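Local coordinates for lysine-sensitive aspartokinase 3 (PDB 2J0W), which catalyses the ATP-dependent phosphorylation of L-aspartate to 4-phospho-L-aspartate, the first step of lysine biosynthesis, and is feedback-inhibited by lysine, at residues I44-V49 with L114-E119; E119-T123 with I180-I185; M251-A256 with A301-R305; G385-L391 with L427-G433. All blocks are in the same frame, centred on the assembly; numbering follows the deposited sequence.

Interaction 1: residues I44-V49 with L114-E119; sequences ITNLLV and LVSHGE. With ASP (aspartic acid), chain B.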
loop_
_atom_site.group_PDB
_atom_site.type_symbol
_atom_site.label_atom_id
_atom_site.label_comp_id
_atom_site.label_asym_id
_atom_site.label_seq_id
_atom_site.Cartn_x
_atom_site.Cartn_y
_atom_site.Cartn_z
ATOM N N ILE A 44 -21.699 -8.640 31.913
ATOM C CA ILE A 44 -20.960 -9.756 32.482
ATOM C C ILE A 44 -19.526 -9.871 31.969
ATOM O O ILE A 44 -18.581 -9.861 32.755
ATOM C CB ILE A 44 -21.699 -11.107 32.247
ATOM C CG1 ILE A 44 -22.960 -11.153 33.107
ATOM C CG2 ILE A 44 -20.817 -12.284 32.649
ATOM C CD1 ILE A 44 -22.676 -11.007 34.611
ATOM N N THR A 45 -19.354 -9.959 30.657
ATOM C CA THR A 45 -18.015 -10.106 30.103
ATOM C C THR A 45 -17.050 -9.010 30.534
ATOM O O THR A 45 -15.900 -9.310 30.858
ATOM C CB THR A 45 -18.055 -10.220 28.560
ATOM O OG1 THR A 45 -18.739 -11.429 28.201
ATOM C CG2 THR A 45 -16.636 -10.273 27.977
ATOM N N ASN A 46 -17.497 -7.753 30.545
ATOM C CA ASN A 46 -16.610 -6.662 30.972
ATOM C C ASN A 46 -16.249 -6.843 32.454
ATOM O O ASN A 46 -15.104 -6.640 32.860
ATOM C CB ASN A 46 -17.256 -5.280 30.799
ATOM C CG ASN A 46 -17.581 -4.943 29.347
ATOM O OD1 ASN A 46 -16.880 -5.343 28.412
ATOM N ND2 ASN A 46 -18.646 -4.176 29.161
ATOM N N LEU A 47 -17.225 -7.216 33.267
ATOM C CA LEU A 47 -16.934 -7.409 34.679
ATOM C C LEU A 47 -15.882 -8.508 34.798
ATOM O O LEU A 47 -14.830 -8.317 35.427
ATOM C CB LEU A 47 -18.212 -7.779 35.442
ATOM C CG LEU A 47 -19.111 -6.556 35.683
ATOM C CD1 LEU A 47 -20.473 -6.965 36.254
ATOM C CD2 LEU A 47 -18.386 -5.603 36.634
ATOM N N LEU A 48 -16.163 -9.638 34.153
ATOM C CA LEU A 48 -15.269 -10.793 34.154
ATOM C C LEU A 48 -13.873 -10.458 33.655
ATOM O O LEU A 48 -12.883 -10.962 34.190
ATOM C CB LEU A 48 -15.860 -11.920 33.310
ATOM C CG LEU A 48 -17.052 -12.602 33.984
ATOM C CD1 LEU A 48 -17.609 -13.679 33.086
ATOM C CD2 LEU A 48 -16.608 -13.201 35.326
ATOM N N VAL A 49 -13.784 -9.605 32.642
ATOM C CA VAL A 49 -12.484 -9.227 32.115
ATOM C C VAL A 49 -11.745 -8.343 33.125
ATOM O O VAL A 49 -10.533 -8.467 33.303
ATOM C CB VAL A 49 -12.630 -8.490 30.763
ATOM C CG1 VAL A 49 -11.342 -7.738 30.421
ATOM C CG2 VAL A 49 -12.957 -9.498 29.667
ATOM N N LEU A 114 -11.677 -17.747 32.832
ATOM C CA LEU A 114 -12.551 -17.052 33.751
ATOM C C LEU A 114 -13.659 -16.379 32.952
ATOM O O LEU A 114 -14.828 -16.447 33.319
ATOM C CB LEU A 114 -11.748 -16.013 34.527
ATOM C CG LEU A 114 -12.425 -15.372 35.729
ATOM C CD1 LEU A 114 -11.400 -14.548 36.478
ATOM C CD2 LEU A 114 -13.577 -14.512 35.281
ATOM N N VAL A 115 -13.303 -15.730 31.851
ATOM C CA VAL A 115 -14.333 -15.047 31.085
ATOM C C VAL A 115 -15.332 -16.000 30.464
ATOM O O VAL A 115 -16.468 -15.631 30.224
ATOM C CB VAL A 115 -13.744 -14.154 29.980
ATOM C CG1 VAL A 115 -14.843 -13.758 29.014
ATOM C CG2 VAL A 115 -13.120 -12.890 30.591
ATOM N N SER A 116 -14.927 -17.229 30.217
ATOM C CA SER A 116 -15.831 -18.183 29.612
ATOM C C SER A 116 -17.095 -18.351 30.465
ATOM O O SER A 116 -18.194 -18.553 29.932
ATOM C CB SER A 116 -15.125 -19.518 29.458
ATOM O OG SER A 116 -14.797 -20.017 30.734
ATOM N N HIS A 117 -16.944 -18.248 31.782
ATOM C CA HIS A 117 -18.074 -18.392 32.709
ATOM C C HIS A 117 -19.359 -17.590 32.415
ATOM O O HIS A 117 -20.451 -18.025 32.793
ATOM C CB HIS A 117 -17.602 -18.105 34.137
ATOM C CG HIS A 117 -16.750 -19.196 34.710
ATOM N ND1 HIS A 117 -15.496 -19.495 34.222
ATOM C CD2 HIS A 117 -17.001 -20.107 35.680
ATOM C CE1 HIS A 117 -15.013 -20.545 34.863
ATOM N NE2 HIS A 117 -15.908 -20.936 35.752
ATOM N N GLY A 118 -19.238 -16.442 31.745
ATOM C CA GLY A 118 -20.403 -15.622 31.426
ATOM C C GLY A 118 -21.424 -16.335 30.551
ATOM O O GLY A 118 -22.601 -16.464 30.918
ATOM N N GLU A 119 -20.986 -16.809 29.390
ATOM C CA GLU A 119 -21.892 -17.527 28.501
ATOM C C GLU A 119 -22.333 -18.856 29.131
ATOM O O GLU A 119 -23.348 -19.425 28.745
ATOM C CB GLU A 119 -21.253 -17.782 27.134
ATOM C CG GLU A 119 -19.912 -17.091 26.875
ATOM C CD GLU A 119 -19.976 -15.579 26.870
ATOM O OE1 GLU A 119 -19.330 -14.965 27.738
ATOM O OE2 GLU A 119 -20.657 -15.003 26.002
HETATM N N ASP B . -19.535 -12.277 25.418
HETATM C CA ASP B . -18.441 -11.823 24.563
HETATM C C ASP B . -18.336 -10.294 24.749
HETATM O O ASP B . -19.014 -9.759 25.661
HETATM C CB ASP B . -18.718 -12.255 23.089
HETATM C CG ASP B . -19.907 -11.581 22.371
HETATM O OD1 ASP B . -20.583 -10.713 23.007
HETATM O OD2 ASP B . -20.176 -11.917 21.161
HETATM O OXT ASP B . -17.593 -9.631 23.946
#
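This antiparallel helix pair forms one wall of the aspartate pocket in the amino acid kinase domain. The substrate amino group donates hydrogen bonds to both segments: N of the bound aspartate lies 3.0 Å from T45 OG1 and 3.0 Å from E119 OE2. The two short axes run at 162° and come within 8.6 Å. Away from the substrate the contact is apolar. L48 is the main knob; it sits among L114, V115, H117 and G118, with L48 CD2 3.3 Å from L114 CD2. V49 CG2 meets V115 CG2 at 3.5 Å. G118 allows the close approach, since I44 CG2 is 3.6 Å from its CA and a CB there would clash with that methyl. No hydrogen bond joins the two helices directly. Helix 57-75 covers I44 and L48, helix 82-102 packs on L48, L114 and H117, and strand 185-187 lies against S116 and E119.

Interaction 2: residues E119-T123 with I180-I185; sequences ELMST and ITQGFI. With ASP (aspartic acid), chain B.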
loop_
_atom_site.group_PDB
_atom_site.type_symbol
_atom_site.label_atom_id
_atom_site.label_comp_id
_atom_site.label_asym_id
_atom_site.label_seq_id
_atom_site.Cartn_x
_atom_site.Cartn_y
_atom_site.Cartn_z
ATOM N N GLU A 119 -20.986 -16.809 29.390
ATOM C CA GLU A 119 -21.892 -17.527 28.501
ATOM C C GLU A 119 -22.333 -18.856 29.131
ATOM O O GLU A 119 -23.348 -19.425 28.745
ATOM C CB GLU A 119 -21.253 -17.782 27.134
ATOM C CG GLU A 119 -19.912 -17.091 26.875
ATOM C CD GLU A 119 -19.976 -15.579 26.870
ATOM O OE1 GLU A 119 -19.330 -14.965 27.738
ATOM O OE2 GLU A 119 -20.657 -15.003 26.002
ATOM N N LEU A 120 -21.584 -19.366 30.099
ATOM C CA LEU A 120 -22.025 -20.598 30.740
ATOM C C LEU A 120 -23.264 -20.297 31.586
ATOM O O LEU A 120 -24.281 -20.983 31.477
ATOM C CB LEU A 120 -20.916 -21.204 31.609
ATOM C CG LEU A 120 -19.850 -21.975 30.808
ATOM C CD1 LEU A 120 -18.736 -22.456 31.712
ATOM C CD2 LEU A 120 -20.499 -23.158 30.110
ATOM N N MET A 121 -23.193 -19.258 32.413
ATOM C CA MET A 121 -24.336 -18.910 33.254
ATOM C C MET A 121 -25.552 -18.484 32.438
ATOM O O MET A 121 -26.661 -18.884 32.744
ATOM C CB MET A 121 -23.965 -17.802 34.255
ATOM C CG MET A 121 -22.992 -18.270 35.322
ATOM S SD MET A 121 -22.207 -16.910 36.182
ATOM C CE MET A 121 -23.316 -16.705 37.511
ATOM N N SER A 122 -25.353 -17.691 31.393
ATOM C CA SER A 122 -26.484 -17.253 30.583
ATOM C C SER A 122 -27.214 -18.418 29.907
ATOM O O SER A 122 -28.430 -18.486 29.975
ATOM C CB SER A 122 -26.036 -16.235 29.528
ATOM O OG SER A 122 -25.226 -16.840 28.534
ATOM N N THR A 123 -26.492 -19.336 29.268
ATOM C CA THR A 123 -27.156 -20.464 28.607
ATOM C C THR A 123 -27.855 -21.401 29.590
ATOM O O THR A 123 -28.846 -22.029 29.238
ATOM C CB THR A 123 -26.187 -21.314 27.754
ATOM O OG1 THR A 123 -25.082 -21.735 28.557
ATOM C CG2 THR A 123 -25.689 -20.528 26.575
ATOM N N ILE A 180 -29.428 -25.424 23.377
ATOM C CA ILE A 180 -28.945 -24.106 23.733
ATOM C C ILE A 180 -27.474 -24.257 24.098
ATOM O O ILE A 180 -27.110 -25.104 24.928
ATOM C CB ILE A 180 -29.745 -23.551 24.927
ATOM C CG1 ILE A 180 -31.237 -23.670 24.615
ATOM C CG2 ILE A 180 -29.369 -22.102 25.206
ATOM C CD1 ILE A 180 -31.597 -23.164 23.245
ATOM N N THR A 181 -26.622 -23.461 23.459
ATOM C CA THR A 181 -25.200 -23.528 23.747
ATOM C C THR A 181 -24.593 -22.123 23.759
ATOM O O THR A 181 -25.302 -21.130 23.534
ATOM C CB THR A 181 -24.474 -24.445 22.736
ATOM O OG1 THR A 181 -23.124 -24.626 23.166
ATOM C CG2 THR A 181 -24.506 -23.857 21.303
ATOM N N GLN A 182 -23.291 -22.031 24.003
ATOM C CA GLN A 182 -22.638 -20.722 24.084
ATOM C C GLN A 182 -21.675 -20.319 22.978
ATOM O O GLN A 182 -20.873 -21.120 22.506
ATOM C CB GLN A 182 -21.920 -20.608 25.432
ATOM C CG GLN A 182 -21.124 -21.838 25.832
ATOM C CD GLN A 182 -21.990 -23.027 26.197
ATOM O OE1 GLN A 182 -21.597 -24.177 25.987
ATOM N NE2 GLN A 182 -23.167 -22.763 26.756
ATOM N N GLY A 183 -21.747 -19.065 22.560
ATOM C CA GLY A 183 -20.828 -18.612 21.535
ATOM C C GLY A 183 -19.617 -18.020 22.233
ATOM O O GLY A 183 -19.564 -18.022 23.466
ATOM N N PHE A 184 -18.645 -17.539 21.457
ATOM C CA PHE A 184 -17.443 -16.899 21.998
ATOM C C PHE A 184 -16.360 -17.817 22.595
ATOM O O PHE A 184 -15.172 -17.460 22.584
ATOM C CB PHE A 184 -17.872 -15.864 23.040
ATOM C CG PHE A 184 -16.741 -15.169 23.731
ATOM C CD1 PHE A 184 -15.786 -14.468 22.998
ATOM C CD2 PHE A 184 -16.701 -15.101 25.124
ATOM C CE1 PHE A 184 -14.809 -13.688 23.643
ATOM C CE2 PHE A 184 -15.725 -14.320 25.790
ATOM C CZ PHE A 184 -14.781 -13.610 25.045
ATOM N N ILE A 185 -16.753 -18.982 23.109
ATOM C CA ILE A 185 -15.782 -19.886 23.715
ATOM C C ILE A 185 -15.481 -21.180 22.967
ATOM O O ILE A 185 -16.260 -21.636 22.126
ATOM C CB ILE A 185 -16.191 -20.283 25.140
ATOM C CG1 ILE A 185 -17.439 -21.166 25.102
ATOM C CG2 ILE A 185 -16.461 -19.038 25.960
ATOM C CD1 ILE A 185 -17.860 -21.675 26.474
HETATM N N ASP B . -19.535 -12.277 25.418
HETATM C CA ASP B . -18.441 -11.823 24.563
HETATM C C ASP B . -18.336 -10.294 24.749
HETATM O O ASP B . -19.014 -9.759 25.661
HETATM C CB ASP B . -18.718 -12.255 23.089
HETATM C CG ASP B . -19.907 -11.581 22.371
HETATM O OD1 ASP B . -20.583 -10.713 23.007
HETATM O OD2 ASP B . -20.176 -11.917 21.161
HETATM O OXT ASP B . -17.593 -9.631 23.946
#
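This is a buried helix-on-sheet contact in the alpha/beta core of the amino acid kinase fold. Helix 108-131 packs over strand 178-182 of the large mixed sheet, close to the aspartate pocket. The local helix and strand axes are nearly antiparallel, at 166°, and 7.7 Å apart at closest approach. E119, T123 and Q182 bury the most surface. E119 and Q182 point at each other, with E119 CB 3.4 Å from Q182 CB. One turn further on, T123 faces the strand: its CG2 is 3.1 Å from T181 O, and its CB is 4.2 Å from I180 CG2. The polar ends of these residues also reach outside the pair. T123 OG1 is hydrogen-bonded to W139 NE1, and Q182 OE1 accepts from V142 N. T181 points away from the helix, and its hydroxyl pairs with F140 O.

After Q182 the chain leaves the strand and turns into the active site. E119 CG is 3.6 Å from G183 O and 4.1 Å from I185 CG2, so the stem of the glutamate rests on this turn. Its carboxylate and the F184 ring both reach the substrate. E119 OE2 accepts a hydrogen bond from the aspartate N at 3.0 Å, while the aspartate CB lies over one face of the F184 ring, 3.6 Å from F184 CG.

Interaction 3: residues M251-A256 with A301-R305; sequences MATFGA and ALALR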
loop_
_atom_site.group_PDB
_atom_site.type_symbol
_atom_site.label_atom_id
_atom_site.label_comp_id
_atom_site.label_asym_id
_atom_site.label_seq_id
_atom_site.Cartn_x
_atom_site.Cartn_y
_atom_site.Cartn_z
ATOM N N MET A 251 -17.733 -4.179 5.675
ATOM C CA MET A 251 -18.319 -3.237 6.631
ATOM C C MET A 251 -17.880 -3.655 8.021
ATOM O O MET A 251 -17.424 -2.831 8.818
ATOM C CB MET A 251 -19.849 -3.262 6.584
ATOM C CG MET A 251 -20.473 -2.491 5.430
ATOM S SD MET A 251 -22.248 -2.288 5.655
ATOM C CE MET A 251 -22.279 -0.926 6.892
ATOM N N ALA A 252 -18.021 -4.944 8.310
ATOM C CA ALA A 252 -17.643 -5.453 9.615
ATOM C C ALA A 252 -16.154 -5.220 9.819
ATOM O O ALA A 252 -15.737 -4.632 10.818
ATOM C CB ALA A 252 -17.969 -6.941 9.722
ATOM N N THR A 253 -15.366 -5.652 8.842
ATOM C CA THR A 253 -13.927 -5.523 8.917
ATOM C C THR A 253 -13.442 -4.119 9.212
ATOM O O THR A 253 -12.448 -3.940 9.916
ATOM C CB THR A 253 -13.265 -6.007 7.623
ATOM O OG1 THR A 253 -13.619 -7.377 7.393
ATOM C CG2 THR A 253 -11.746 -5.901 7.730
ATOM N N PHE A 254 -14.139 -3.118 8.692
ATOM C CA PHE A 254 -13.714 -1.744 8.915
ATOM C C PHE A 254 -14.420 -0.988 10.022
ATOM O O PHE A 254 -14.260 0.229 10.141
ATOM C CB PHE A 254 -13.788 -0.958 7.610
ATOM C CG PHE A 254 -12.869 -1.490 6.545
ATOM C CD1 PHE A 254 -13.351 -1.802 5.277
ATOM C CD2 PHE A 254 -11.527 -1.720 6.821
ATOM C CE1 PHE A 254 -12.506 -2.341 4.303
ATOM C CE2 PHE A 254 -10.675 -2.259 5.851
ATOM C CZ PHE A 254 -11.169 -2.570 4.592
ATOM N N GLY A 255 -15.200 -1.685 10.842
ATOM C CA GLY A 255 -15.852 -0.982 11.930
ATOM C C GLY A 255 -17.308 -1.275 12.209
ATOM O O GLY A 255 -17.832 -0.773 13.203
ATOM N N ALA A 256 -17.965 -2.066 11.361
ATOM C CA ALA A 256 -19.376 -2.387 11.568
ATOM C C ALA A 256 -19.549 -3.401 12.708
ATOM O O ALA A 256 -19.879 -4.576 12.485
ATOM C CB ALA A 256 -19.979 -2.931 10.288
ATOM N N ALA A 301 -22.573 2.306 2.650
ATOM C CA ALA A 301 -22.413 2.888 3.968
ATOM C C ALA A 301 -21.009 3.341 4.304
ATOM O O ALA A 301 -20.092 3.248 3.500
ATOM C CB ALA A 301 -22.877 1.891 5.005
ATOM N N LEU A 302 -20.871 3.839 5.524
ATOM C CA LEU A 302 -19.604 4.302 6.052
ATOM C C LEU A 302 -19.360 3.498 7.323
ATOM O O LEU A 302 -20.296 3.180 8.054
ATOM C CB LEU A 302 -19.680 5.789 6.388
ATOM C CG LEU A 302 -20.047 6.714 5.227
ATOM C CD1 LEU A 302 -20.265 8.116 5.756
ATOM C CD2 LEU A 302 -18.943 6.694 4.174
ATOM N N ALA A 303 -18.101 3.159 7.572
ATOM C CA ALA A 303 -17.717 2.391 8.753
ATOM C C ALA A 303 -16.550 3.085 9.436
ATOM O O ALA A 303 -15.633 3.586 8.776
ATOM C CB ALA A 303 -17.326 0.979 8.353
ATOM N N LEU A 304 -16.591 3.109 10.762
ATOM C CA LEU A 304 -15.551 3.742 11.562
ATOM C C LEU A 304 -14.821 2.706 12.411
ATOM O O LEU A 304 -15.449 1.852 13.032
ATOM C CB LEU A 304 -16.188 4.793 12.466
ATOM C CG LEU A 304 -15.328 5.472 13.529
ATOM C CD1 LEU A 304 -14.360 6.467 12.884
ATOM C CD2 LEU A 304 -16.259 6.188 14.504
ATOM N N ARG A 305 -13.493 2.766 12.410
ATOM C CA ARG A 305 -12.675 1.853 13.214
ATOM C C ARG A 305 -11.742 2.748 14.028
ATOM O O ARG A 305 -10.824 3.368 13.496
ATOM C CB ARG A 305 -11.871 0.907 12.321
ATOM C CG ARG A 305 -11.552 -0.415 12.991
ATOM C CD ARG A 305 -11.071 -1.465 11.993
ATOM N NE ARG A 305 -9.708 -1.221 11.518
ATOM C CZ ARG A 305 -9.131 -1.938 10.561
ATOM N NH1 ARG A 305 -9.799 -2.934 9.986
ATOM N NH2 ARG A 305 -7.894 -1.664 10.175
#
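R305, F254 and A303 bury the most surface where the end of helix 245-253 meets strand 299-313. Both lie in the interface region; the strand is also in the region required for homodimerization. R305 NH1 donates a hydrogen bond to T253 O at 2.8 Å and also forms a salt bridge with D340, a residue of the lysine-inhibitor site. F254 leaves the helical conformation. Its CB packs 4.1 Å from A303 CB, and its ring lies 3.8 Å from R305 NH1, measured to F254 CD2. The small A303 lets the helix end come close: its CB is 3.6 Å from F254 O. G255 then passes tight against the strand, with its CA 3.1 Å from L304 O, where a CB would clash. At the other end M251 CE touches A301 CB at 3.4 Å, and M251 also contacts ADP. One hydrogen bond from a charged side chain to a carbonyl, plus close packing on the small residues A301, A303 and G255, thus holds the helix end to the strand.

Interaction 4: residues G385-L391 with L427-G433; sequences GLALVAL and LCFLVPG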
loop_
_atom_site.group_PDB
_atom_site.type_symbol
_atom_site.label_atom_id
_atom_site.label_comp_id
_atom_site.label_asym_id
_atom_site.label_seq_id
_atom_site.Cartn_x
_atom_site.Cartn_y
_atom_site.Cartn_z
ATOM N N GLY A 385 -3.954 7.168 18.333
ATOM C CA GLY A 385 -5.140 7.996 18.447
ATOM C C GLY A 385 -5.654 8.425 17.094
ATOM O O GLY A 385 -6.129 9.544 16.921
ATOM N N LEU A 386 -5.549 7.522 16.128
ATOM C CA LEU A 386 -6.009 7.773 14.772
ATOM C C LEU A 386 -7.210 6.864 14.533
ATOM O O LEU A 386 -7.271 5.761 15.077
ATOM C CB LEU A 386 -4.893 7.449 13.776
ATOM C CG LEU A 386 -3.710 8.414 13.670
ATOM C CD1 LEU A 386 -2.543 7.747 12.957
ATOM C CD2 LEU A 386 -4.144 9.671 12.923
ATOM N N ALA A 387 -8.160 7.327 13.723
ATOM C CA ALA A 387 -9.368 6.563 13.419
ATOM C C ALA A 387 -9.540 6.321 11.916
ATOM O O ALA A 387 -9.344 7.228 11.102
ATOM C CB ALA A 387 -10.584 7.298 13.974
ATOM N N LEU A 388 -9.909 5.096 11.549
ATOM C CA LEU A 388 -10.104 4.750 10.141
ATOM C C LEU A 388 -11.539 4.972 9.688
ATOM O O LEU A 388 -12.483 4.596 10.387
ATOM C CB LEU A 388 -9.763 3.282 9.880
ATOM C CG LEU A 388 -10.119 2.817 8.457
ATOM C CD1 LEU A 388 -9.037 3.268 7.510
ATOM C CD2 LEU A 388 -10.253 1.314 8.388
ATOM N N VAL A 389 -11.699 5.577 8.513
ATOM C CA VAL A 389 -13.022 5.796 7.942
ATOM C C VAL A 389 -13.072 5.067 6.597
ATOM O O VAL A 389 -12.230 5.283 5.723
ATOM C CB VAL A 389 -13.341 7.302 7.741
ATOM C CG1 VAL A 389 -14.647 7.458 6.973
ATOM C CG2 VAL A 389 -13.484 7.985 9.088
ATOM N N ALA A 390 -14.059 4.199 6.443
ATOM C CA ALA A 390 -14.206 3.426 5.225
ATOM C C ALA A 390 -15.530 3.666 4.515
ATOM O O ALA A 390 -16.564 3.797 5.158
ATOM C CB ALA A 390 -14.077 1.957 5.553
ATOM N N LEU A 391 -15.497 3.725 3.189
ATOM C CA LEU A 391 -16.713 3.886 2.401
ATOM C C LEU A 391 -16.908 2.599 1.634
ATOM O O LEU A 391 -16.052 2.195 0.853
ATOM C CB LEU A 391 -16.595 5.019 1.395
ATOM C CG LEU A 391 -17.692 4.921 0.322
ATOM C CD1 LEU A 391 -19.049 5.177 0.947
ATOM C CD2 LEU A 391 -17.431 5.919 -0.787
ATOM N N LEU A 427 -13.031 2.394 0.074
ATOM C CA LEU A 427 -12.069 3.478 0.052
ATOM C C LEU A 427 -11.913 3.908 1.504
ATOM O O LEU A 427 -12.853 4.440 2.101
ATOM C CB LEU A 427 -12.592 4.648 -0.774
ATOM C CG LEU A 427 -11.612 5.815 -0.926
ATOM C CD1 LEU A 427 -11.997 6.611 -2.151
ATOM C CD2 LEU A 427 -11.600 6.698 0.321
ATOM N N CYS A 428 -10.740 3.684 2.083
ATOM C CA CYS A 428 -10.543 4.056 3.478
ATOM C C CYS A 428 -9.535 5.161 3.659
ATOM O O CYS A 428 -8.764 5.479 2.759
ATOM C CB CYS A 428 -10.074 2.852 4.283
ATOM S SG CYS A 428 -10.930 1.356 3.844
ATOM N N PHE A 429 -9.547 5.740 4.847
ATOM C CA PHE A 429 -8.600 6.778 5.174
ATOM C C PHE A 429 -8.596 7.069 6.667
ATOM O O PHE A 429 -9.557 6.769 7.374
ATOM C CB PHE A 429 -8.884 8.035 4.356
ATOM C CG PHE A 429 -10.230 8.630 4.593
ATOM C CD1 PHE A 429 -10.392 9.675 5.497
ATOM C CD2 PHE A 429 -11.330 8.186 3.876
ATOM C CE1 PHE A 429 -11.644 10.278 5.679
ATOM C CE2 PHE A 429 -12.585 8.779 4.049
ATOM C CZ PHE A 429 -12.741 9.826 4.950
ATOM N N LEU A 430 -7.492 7.623 7.144
ATOM C CA LEU A 430 -7.351 7.949 8.548
ATOM C C LEU A 430 -7.581 9.432 8.780
ATOM O O LEU A 430 -7.464 10.246 7.862
ATOM C CB LEU A 430 -5.948 7.560 9.053
ATOM C CG LEU A 430 -5.538 6.083 8.923
ATOM C CD1 LEU A 430 -4.203 5.852 9.636
ATOM C CD2 LEU A 430 -6.616 5.178 9.523
ATOM N N VAL A 431 -7.930 9.761 10.020
ATOM C CA VAL A 431 -8.154 11.136 10.462
ATOM C C VAL A 431 -7.930 11.116 11.970
ATOM O O VAL A 431 -8.169 10.101 12.622
ATOM C CB VAL A 431 -9.599 11.629 10.170
ATOM C CG1 VAL A 431 -9.898 11.518 8.685
ATOM C CG2 VAL A 431 -10.609 10.826 10.968
ATOM N N PRO A 432 -7.444 12.222 12.544
ATOM C CA PRO A 432 -7.229 12.207 13.991
ATOM C C PRO A 432 -8.497 11.803 14.749
ATOM O O PRO A 432 -9.597 12.239 14.413
ATOM C CB PRO A 432 -6.776 13.638 14.287
ATOM C CG PRO A 432 -7.409 14.433 13.177
ATOM C CD PRO A 432 -7.180 13.553 11.983
ATOM N N GLY A 433 -8.325 10.953 15.759
ATOM C CA GLY A 433 -9.437 10.472 16.560
ATOM C C GLY A 433 -10.559 11.446 16.895
ATOM O O GLY A 433 -11.718 11.181 16.580
#
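Two antiparallel strands pair here in the ACT-domain part of the chain. Strand 386-393 lies between strand 426-432 and strand 299-313. The strand axes are 4.5 Å apart, and the main chains are joined by hydrogen bonds from L391 and L427 to G385 and G433. Bumps and hollows fit on both faces. On one face, L388 CD1 fills the gap between L430 and C428, 3.7 Å from L430 CD2 and 3.4 Å from C428 CB. The sulfur of C428 packs against the small A390, with C428 SG 3.6 Å from A390 CB. F254 packs over L388, A390 and C428 on this side. On the other face L391, L427 and F429 meet helix 402-407, and A387, V389 and F429 meet helix 436-448. There the F429 ring lies flat over V389 in a CH-pi contact, with V389 CB 4.0 Å from the ring centroid. At the strand end a CB on G433 would clash with G385 O; instead G433 N donates to G385 O at 2.9 Å.

The four contacts form two pairs on opposite sides of the chain's centre. Interactions 1 and 2 have centres 11 Å apart, share E119 and together line the substrate pocket. They touch directly, with V115 CG1 3.4 Å from F184 CE2. Interactions 3 and 4 have centres 10 Å apart and meet in one sheet, where strands 299-313 and 386-393 are neighbours. R305 O lies 2.8 Å from L388 N, and A303 O lies 2.9 Å from A390 N. The pairs do not touch; the nearest atoms of interactions 2 and 3 are about 15 Å apart. ADP lies between them, about 9 Å from E119 and about 4 Å from M251, measured from the side chains.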